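Local structure of nucleosome assembly protein 1, putative (Plasmodium falciparum, 3FS3) at residues I159-F164 with V174-Y179; L111-L116 with I136-N141. The protein probably binds histones and chromatin as a chaperone of the nucleosome assembly protein family. One frame throughout, in Å; residues are numbered along the deposited sequence.

Interaction 1 (I159-F164 with V174-Y179); sequences ILSFYF and VLTKTY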
loop_
_atom_site.group_PDB
_atom_site.type_symbol
_atom_site.label_atom_id
_atom_site.label_comp_id
_atom_site.label_asym_id
_atom_site.label_seq_id
_atom_site.Cartn_x
_atom_site.Cartn_y
_atom_site.Cartn_z
ATOM N N ILE A 159 -17.373 -5.548 1.426
ATOM C CA ILE A 159 -18.431 -5.223 2.365
ATOM C C ILE A 159 -18.164 -5.830 3.735
ATOM O O ILE A 159 -17.940 -7.034 3.860
ATOM C CB ILE A 159 -19.806 -5.686 1.805
ATOM C CG1 ILE A 159 -20.895 -5.564 2.872
ATOM C CG2 ILE A 159 -19.701 -7.092 1.254
ATOM C CD1 ILE A 159 -21.080 -6.805 3.713
ATOM N N LEU A 160 -18.163 -4.979 4.759
ATOM C CA LEU A 160 -17.936 -5.416 6.134
ATOM C C LEU A 160 -19.273 -5.667 6.831
ATOM O O LEU A 160 -20.157 -4.817 6.806
ATOM C CB LEU A 160 -17.159 -4.348 6.900
ATOM C CG LEU A 160 -15.732 -4.063 6.448
ATOM C CD1 LEU A 160 -15.184 -2.899 7.270
ATOM C CD2 LEU A 160 -14.865 -5.318 6.607
ATOM N N SER A 161 -19.425 -6.831 7.451
ATOM C CA SER A 161 -20.673 -7.152 8.141
ATOM C C SER A 161 -20.457 -7.369 9.631
ATOM O O SER A 161 -19.539 -8.077 10.040
ATOM C CB SER A 161 -21.319 -8.402 7.536
ATOM O OG SER A 161 -21.680 -8.185 6.184
ATOM N N PHE A 162 -21.313 -6.743 10.430
ATOM C CA PHE A 162 -21.269 -6.835 11.883
ATOM C C PHE A 162 -22.548 -7.540 12.348
ATOM O O PHE A 162 -23.644 -6.980 12.268
ATOM C CB PHE A 162 -21.177 -5.426 12.476
ATOM C CG PHE A 162 -19.935 -4.675 12.062
ATOM C CD1 PHE A 162 -18.867 -4.523 12.943
ATOM C CD2 PHE A 162 -19.820 -4.154 10.779
ATOM C CE1 PHE A 162 -17.704 -3.861 12.551
ATOM C CE2 PHE A 162 -18.662 -3.491 10.375
ATOM C CZ PHE A 162 -17.599 -3.345 11.267
ATOM N N TYR A 163 -22.401 -8.777 12.815
ATOM C CA TYR A 163 -23.538 -9.567 13.262
ATOM C C TYR A 163 -23.782 -9.362 14.750
ATOM O O TYR A 163 -22.873 -9.517 15.568
ATOM C CB TYR A 163 -23.288 -11.046 12.961
ATOM C CG TYR A 163 -23.159 -11.336 11.480
ATOM C CD1 TYR A 163 -24.211 -11.911 10.760
ATOM C CD2 TYR A 163 -21.997 -10.998 10.786
ATOM C CE1 TYR A 163 -24.107 -12.136 9.382
ATOM C CE2 TYR A 163 -21.886 -11.216 9.420
ATOM C CZ TYR A 163 -22.942 -11.780 8.723
ATOM O OH TYR A 163 -22.831 -11.948 7.362
ATOM N N PHE A 164 -25.015 -9.016 15.099
ATOM C CA PHE A 164 -25.360 -8.765 16.490
ATOM C C PHE A 164 -26.420 -9.724 17.008
ATOM O O PHE A 164 -27.351 -10.092 16.287
ATOM C CB PHE A 164 -25.885 -7.333 16.645
ATOM C CG PHE A 164 -24.834 -6.277 16.495
ATOM C CD1 PHE A 164 -24.171 -5.777 17.611
ATOM C CD2 PHE A 164 -24.521 -5.764 15.242
ATOM C CE1 PHE A 164 -23.221 -4.778 17.486
ATOM C CE2 PHE A 164 -23.567 -4.763 15.106
ATOM C CZ PHE A 164 -22.916 -4.267 16.232
ATOM N N VAL A 174 -27.976 -7.617 11.618
ATOM C CA VAL A 174 -26.705 -7.387 10.935
ATOM C C VAL A 174 -26.546 -5.952 10.440
ATOM O O VAL A 174 -27.469 -5.384 9.861
ATOM C CB VAL A 174 -26.548 -8.294 9.693
ATOM C CG1 VAL A 174 -25.201 -8.049 9.048
ATOM C CG2 VAL A 174 -26.696 -9.753 10.081
ATOM N N LEU A 175 -25.372 -5.371 10.666
ATOM C CA LEU A 175 -25.090 -4.022 10.186
ATOM C C LEU A 175 -23.926 -4.153 9.202
ATOM O O LEU A 175 -22.876 -4.708 9.545
ATOM C CB LEU A 175 -24.688 -3.085 11.340
ATOM C CG LEU A 175 -25.725 -2.768 12.422
ATOM C CD1 LEU A 175 -25.179 -1.664 13.329
ATOM C CD2 LEU A 175 -27.037 -2.322 11.780
ATOM N N THR A 176 -24.110 -3.663 7.980
ATOM C CA THR A 176 -23.060 -3.753 6.972
ATOM C C THR A 176 -22.600 -2.389 6.494
ATOM O O THR A 176 -23.292 -1.382 6.651
ATOM C CB THR A 176 -23.527 -4.516 5.735
ATOM O OG1 THR A 176 -24.450 -3.703 5.003
ATOM C CG2 THR A 176 -24.207 -5.818 6.127
ATOM N N LYS A 177 -21.417 -2.380 5.898
ATOM C CA LYS A 177 -20.819 -1.176 5.356
ATOM C C LYS A 177 -20.172 -1.618 4.049
ATOM O O LYS A 177 -19.304 -2.494 4.044
ATOM C CB LYS A 177 -19.762 -0.637 6.319
ATOM C CG LYS A 177 -19.117 0.671 5.886
ATOM C CD LYS A 177 -20.084 1.826 5.992
ATOM C CE LYS A 177 -19.434 3.142 5.570
ATOM N NZ LYS A 177 -18.545 3.721 6.606
ATOM N N THR A 178 -20.614 -1.028 2.941
ATOM C CA THR A 178 -20.090 -1.372 1.626
ATOM C C THR A 178 -19.157 -0.301 1.066
ATOM O O THR A 178 -19.539 0.859 0.929
ATOM C CB THR A 178 -21.234 -1.590 0.619
ATOM O OG1 THR A 178 -22.175 -2.524 1.163
ATOM C CG2 THR A 178 -20.688 -2.145 -0.700
ATOM N N TYR A 179 -17.929 -0.697 0.750
ATOM C CA TYR A 179 -16.952 0.226 0.186
ATOM C C TYR A 179 -16.830 -0.034 -1.310
ATOM O O TYR A 179 -16.340 -1.083 -1.728
ATOM C CB TYR A 179 -15.593 0.049 0.871
ATOM C CG TYR A 179 -15.582 0.596 2.276
ATOM C CD1 TYR A 179 -15.305 1.941 2.521
ATOM C CD2 TYR A 179 -15.945 -0.206 3.351
ATOM C CE1 TYR A 179 -15.402 2.473 3.807
ATOM C CE2 TYR A 179 -16.045 0.310 4.632
ATOM C CZ TYR A 179 -15.777 1.647 4.857
ATOM O OH TYR A 179 -15.901 2.147 6.132
#
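Val174 sits under the ring of Tyr163: its CG1 lies 4.2 Å from the centroid of that ring, over one face and 10° off the normal, a CH-pi contact. The other branch, Val174 CG2, touches the ring at CE1 and at CD1 of Tyr163, the latter 3.4 Å away. The two side chains run side by side and point the same way. Further along the same face, Thr176 CG2 fills the step beside Ser161, 4.1 Å from Ser161 CB. At the far end Ile159 has CG1 anti to the backbone N (chi1 171°), which lays Ile159 CG1 3.7 Å from Thr178 OG1. These strands form an antiparallel beta hairpin at the middle of the four-stranded sheet of the NAP fold, with two hydrogen bonds in each of the hydrogen-bonded pairs Leu160–Lys177 and Phe162–Leu175. On the other face the rings dominate. The Phe162 ring turns its edge to the Leu175 carbonyl, Phe162 CD2 3.3 Å from Leu175 O, while Phe164 reaches across to Leu175, Phe164 CE2 3.9 Å from Leu175 CD1. Leu160 CD1 meets Tyr179 at CE2, 4.2 Å away. Helix 260-289 covers part of this face, Ala274 touching both Leu160 and Tyr179; its Asp270 takes a salt bridge from Lys177 NZ, which also hydrogen-bonds Phe240 O, and a hydrogen bond with Tyr179 OH.

Interaction 2 (L111-L116 with I136-N141); sequences LPEFWL and ILVYLN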
loop_
_atom_site.group_PDB
_atom_site.type_symbol
_atom_site.label_atom_id
_atom_site.label_comp_id
_atom_site.label_asym_id
_atom_site.label_seq_id
_atom_site.Cartn_x
_atom_site.Cartn_y
_atom_site.Cartn_z
ATOM N N LEU A 111 -17.472 -16.978 24.817
ATOM C CA LEU A 111 -16.293 -16.175 25.158
ATOM C C LEU A 111 -16.724 -14.708 25.176
ATOM O O LEU A 111 -16.491 -13.947 24.222
ATOM C CB LEU A 111 -15.155 -16.384 24.155
ATOM C CG LEU A 111 -13.797 -15.848 24.621
ATOM C CD1 LEU A 111 -13.415 -16.524 25.934
ATOM C CD2 LEU A 111 -12.729 -16.114 23.565
ATOM N N PRO A 112 -17.369 -14.297 26.278
ATOM C CA PRO A 112 -17.893 -12.957 26.539
ATOM C C PRO A 112 -17.018 -11.788 26.111
ATOM O O PRO A 112 -15.829 -11.749 26.417
ATOM C CB PRO A 112 -18.139 -12.978 28.050
ATOM C CG PRO A 112 -18.576 -14.373 28.284
ATOM C CD PRO A 112 -17.553 -15.157 27.465
ATOM N N GLU A 113 -17.629 -10.838 25.402
ATOM C CA GLU A 113 -16.951 -9.621 24.951
ATOM C C GLU A 113 -15.785 -9.813 23.994
ATOM O O GLU A 113 -14.961 -8.904 23.828
ATOM C CB GLU A 113 -16.470 -8.815 26.168
ATOM C CG GLU A 113 -17.443 -8.842 27.324
ATOM C CD GLU A 113 -17.141 -7.799 28.385
ATOM O OE1 GLU A 113 -15.957 -7.418 28.548
ATOM O OE2 GLU A 113 -18.095 -7.370 29.068
ATOM N N PHE A 114 -15.725 -10.972 23.342
ATOM C CA PHE A 114 -14.634 -11.257 22.418
ATOM C C PHE A 114 -14.283 -10.157 21.427
ATOM O O PHE A 114 -13.140 -9.725 21.365
ATOM C CB PHE A 114 -14.910 -12.528 21.611
ATOM C CG PHE A 114 -13.828 -12.838 20.611
ATOM C CD1 PHE A 114 -12.607 -13.370 21.032
ATOM C CD2 PHE A 114 -14.006 -12.542 19.267
ATOM C CE1 PHE A 114 -11.576 -13.602 20.120
ATOM C CE2 PHE A 114 -12.989 -12.768 18.344
ATOM C CZ PHE A 114 -11.760 -13.303 18.776
ATOM N N TRP A 115 -15.252 -9.722 20.631
ATOM C CA TRP A 115 -14.971 -8.699 19.630
ATOM C C TRP A 115 -14.704 -7.322 20.233
ATOM O O TRP A 115 -13.827 -6.596 19.759
ATOM C CB TRP A 115 -16.105 -8.622 18.596
ATOM C CG TRP A 115 -16.263 -9.880 17.819
ATOM C CD1 TRP A 115 -17.221 -10.838 17.996
ATOM C CD2 TRP A 115 -15.408 -10.357 16.771
ATOM N NE1 TRP A 115 -17.013 -11.881 17.126
ATOM C CE2 TRP A 115 -15.908 -11.615 16.365
ATOM C CE3 TRP A 115 -14.268 -9.843 16.137
ATOM C CZ2 TRP A 115 -15.310 -12.369 15.350
ATOM C CZ3 TRP A 115 -13.673 -10.589 15.128
ATOM C CH2 TRP A 115 -14.198 -11.843 14.743
ATOM N N LEU A 116 -15.446 -6.958 21.274
ATOM C CA LEU A 116 -15.214 -5.665 21.900
ATOM C C LEU A 116 -13.763 -5.577 22.332
ATOM O O LEU A 116 -13.093 -4.580 22.058
ATOM C CB LEU A 116 -16.103 -5.459 23.122
ATOM C CG LEU A 116 -15.681 -4.238 23.962
ATOM C CD1 LEU A 116 -15.684 -2.983 23.088
ATOM C CD2 LEU A 116 -16.620 -4.061 25.155
ATOM N N ILE A 136 -23.075 -1.843 23.793
ATOM C CA ILE A 136 -23.693 -2.318 22.562
ATOM C C ILE A 136 -22.795 -3.371 21.892
ATOM O O ILE A 136 -23.270 -4.417 21.433
ATOM C CB ILE A 136 -23.949 -1.146 21.583
ATOM C CG1 ILE A 136 -24.815 -0.085 22.269
ATOM C CG2 ILE A 136 -24.692 -1.640 20.335
ATOM C CD1 ILE A 136 -25.001 1.180 21.445
ATOM N N LEU A 137 -21.494 -3.111 21.885
ATOM C CA LEU A 137 -20.533 -4.001 21.251
ATOM C C LEU A 137 -20.411 -5.390 21.895
ATOM O O LEU A 137 -19.940 -6.334 21.258
ATOM C CB LEU A 137 -19.166 -3.303 21.181
ATOM C CG LEU A 137 -19.112 -2.072 20.264
ATOM C CD1 LEU A 137 -17.794 -1.326 20.482
ATOM C CD2 LEU A 137 -19.257 -2.506 18.786
ATOM N N VAL A 138 -20.838 -5.521 23.145
ATOM C CA VAL A 138 -20.785 -6.810 23.818
ATOM C C VAL A 138 -21.784 -7.788 23.183
ATOM O O VAL A 138 -21.727 -8.988 23.438
ATOM C CB VAL A 138 -21.103 -6.686 25.332
ATOM C CG1 VAL A 138 -20.039 -5.822 26.026
ATOM C CG2 VAL A 138 -22.494 -6.099 25.530
ATOM N N TYR A 139 -22.697 -7.273 22.366
ATOM C CA TYR A 139 -23.685 -8.115 21.691
ATOM C C TYR A 139 -23.158 -8.583 20.334
ATOM O O TYR A 139 -23.817 -9.340 19.627
ATOM C CB TYR A 139 -24.988 -7.337 21.489
ATOM C CG TYR A 139 -25.784 -7.173 22.764
ATOM C CD1 TYR A 139 -26.681 -8.159 23.172
ATOM C CD2 TYR A 139 -25.599 -6.063 23.596
ATOM C CE1 TYR A 139 -27.376 -8.054 24.374
ATOM C CE2 TYR A 139 -26.290 -5.947 24.812
ATOM C CZ TYR A 139 -27.174 -6.953 25.191
ATOM O OH TYR A 139 -27.832 -6.895 26.400
ATOM N N LEU A 140 -21.960 -8.132 19.978
ATOM C CA LEU A 140 -21.356 -8.487 18.702
ATOM C C LEU A 140 -21.052 -9.999 18.652
ATOM O O LEU A 140 -20.397 -10.538 19.547
ATOM C CB LEU A 140 -20.088 -7.633 18.509
ATOM C CG LEU A 140 -19.632 -7.242 17.098
ATOM C CD1 LEU A 140 -20.825 -6.829 16.248
ATOM C CD2 LEU A 140 -18.614 -6.110 17.183
ATOM N N ASN A 141 -21.576 -10.682 17.631
ATOM C CA ASN A 141 -21.359 -12.123 17.462
ATOM C C ASN A 141 -20.283 -12.409 16.433
ATOM O O ASN A 141 -19.565 -13.404 16.532
ATOM C CB ASN A 141 -22.631 -12.842 16.993
ATOM C CG ASN A 141 -23.503 -13.321 18.141
ATOM O OD1 ASN A 141 -23.072 -13.360 19.296
ATOM N ND2 ASN A 141 -24.732 -13.706 17.825
HETATM O O HOH W 1 -20.516 -10.534 24.928
HETATM O O HOH W 2 -18.349 -10.533 21.373
HETATM O O HOH W 3 -17.967 -7.984 22.282
#
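Leu116 and Leu137 meet through their methyls, CD1 to CD1 at 3.7 Å, the two side chains crossing at about a right angle. Leu116 has CG anti to the backbone N (chi1 168°). Its two methyls have different partners: CD1 meets Leu137, and Leu116 CD2 lies beside Val138, touching Val138 CG1 at 3.9 Å. That CG1 is shared, since Glu113 runs alongside it in the same direction and brings OE2 close, while OE1 of the glutamate is held in a salt bridge by Arg117. Next to this patch Trp115 rests its CB on Leu140 CD2, 3.8 Å away. Phe114, its phenyl ring edge-on, sets CD2 over the centre of one face of the Trp115 indole, 3.5 Å above the plane.

The direct polar link is a single one. Trp115 NE1 gives a weak, bent hydrogen bond to Asn141 O, 3.0 Å long with an angle of 143° at the hydrogen, and the carbonyls of Leu140 and Asn141 both lie at the edge of the indole, near its plane.

Three waters add to it. Glu113, third residue of the type II turn Leu111-Phe114 and N-cap of helix 114-120, and the first turn of that helix offer backbone N-H groups. Waters relay Trp115 N to Leu140 O and Leu116 N to Leu137 O; a third sits between Glu113 N and Val138 O, its leg to the carbonyl short and doubtful. The Trp115 N to water distance is a long 3.3 Å, whereas that water lies 2.7 Å from Leu140 O. N-H groups at a helix start lack partners in their own helix, and the type I turn Leu137-Leu140 presents carbonyls toward them, so the junction is matched in polarity yet coupled largely through water, its direct grip being methyl packing plus one weak indole bond.

How the interactions relate
Both contacts reach one sheet: strand 140-147, which begins in interaction 2, is the neighbour of strand 158-164 in interaction 1. They meet where Tyr163 O lies 2.7 Å from Asn141 N, a probable hydrogen bond, and where Phe164 CZ packs on Leu140 CD1. Both are partly buried, but interaction 1 is the more central, about 9 Å from its centre to the chain centre against about 18 Å, and joins two neighbouring strands by direct backbone bonds. Interaction 2 instead ties a helix start to a turn at the sheet's margin, through waters, methyl packing and one weak bond. It also lies nearer the second subunit, whose Thr54 and Leu58 pack on Leu111 and Phe114.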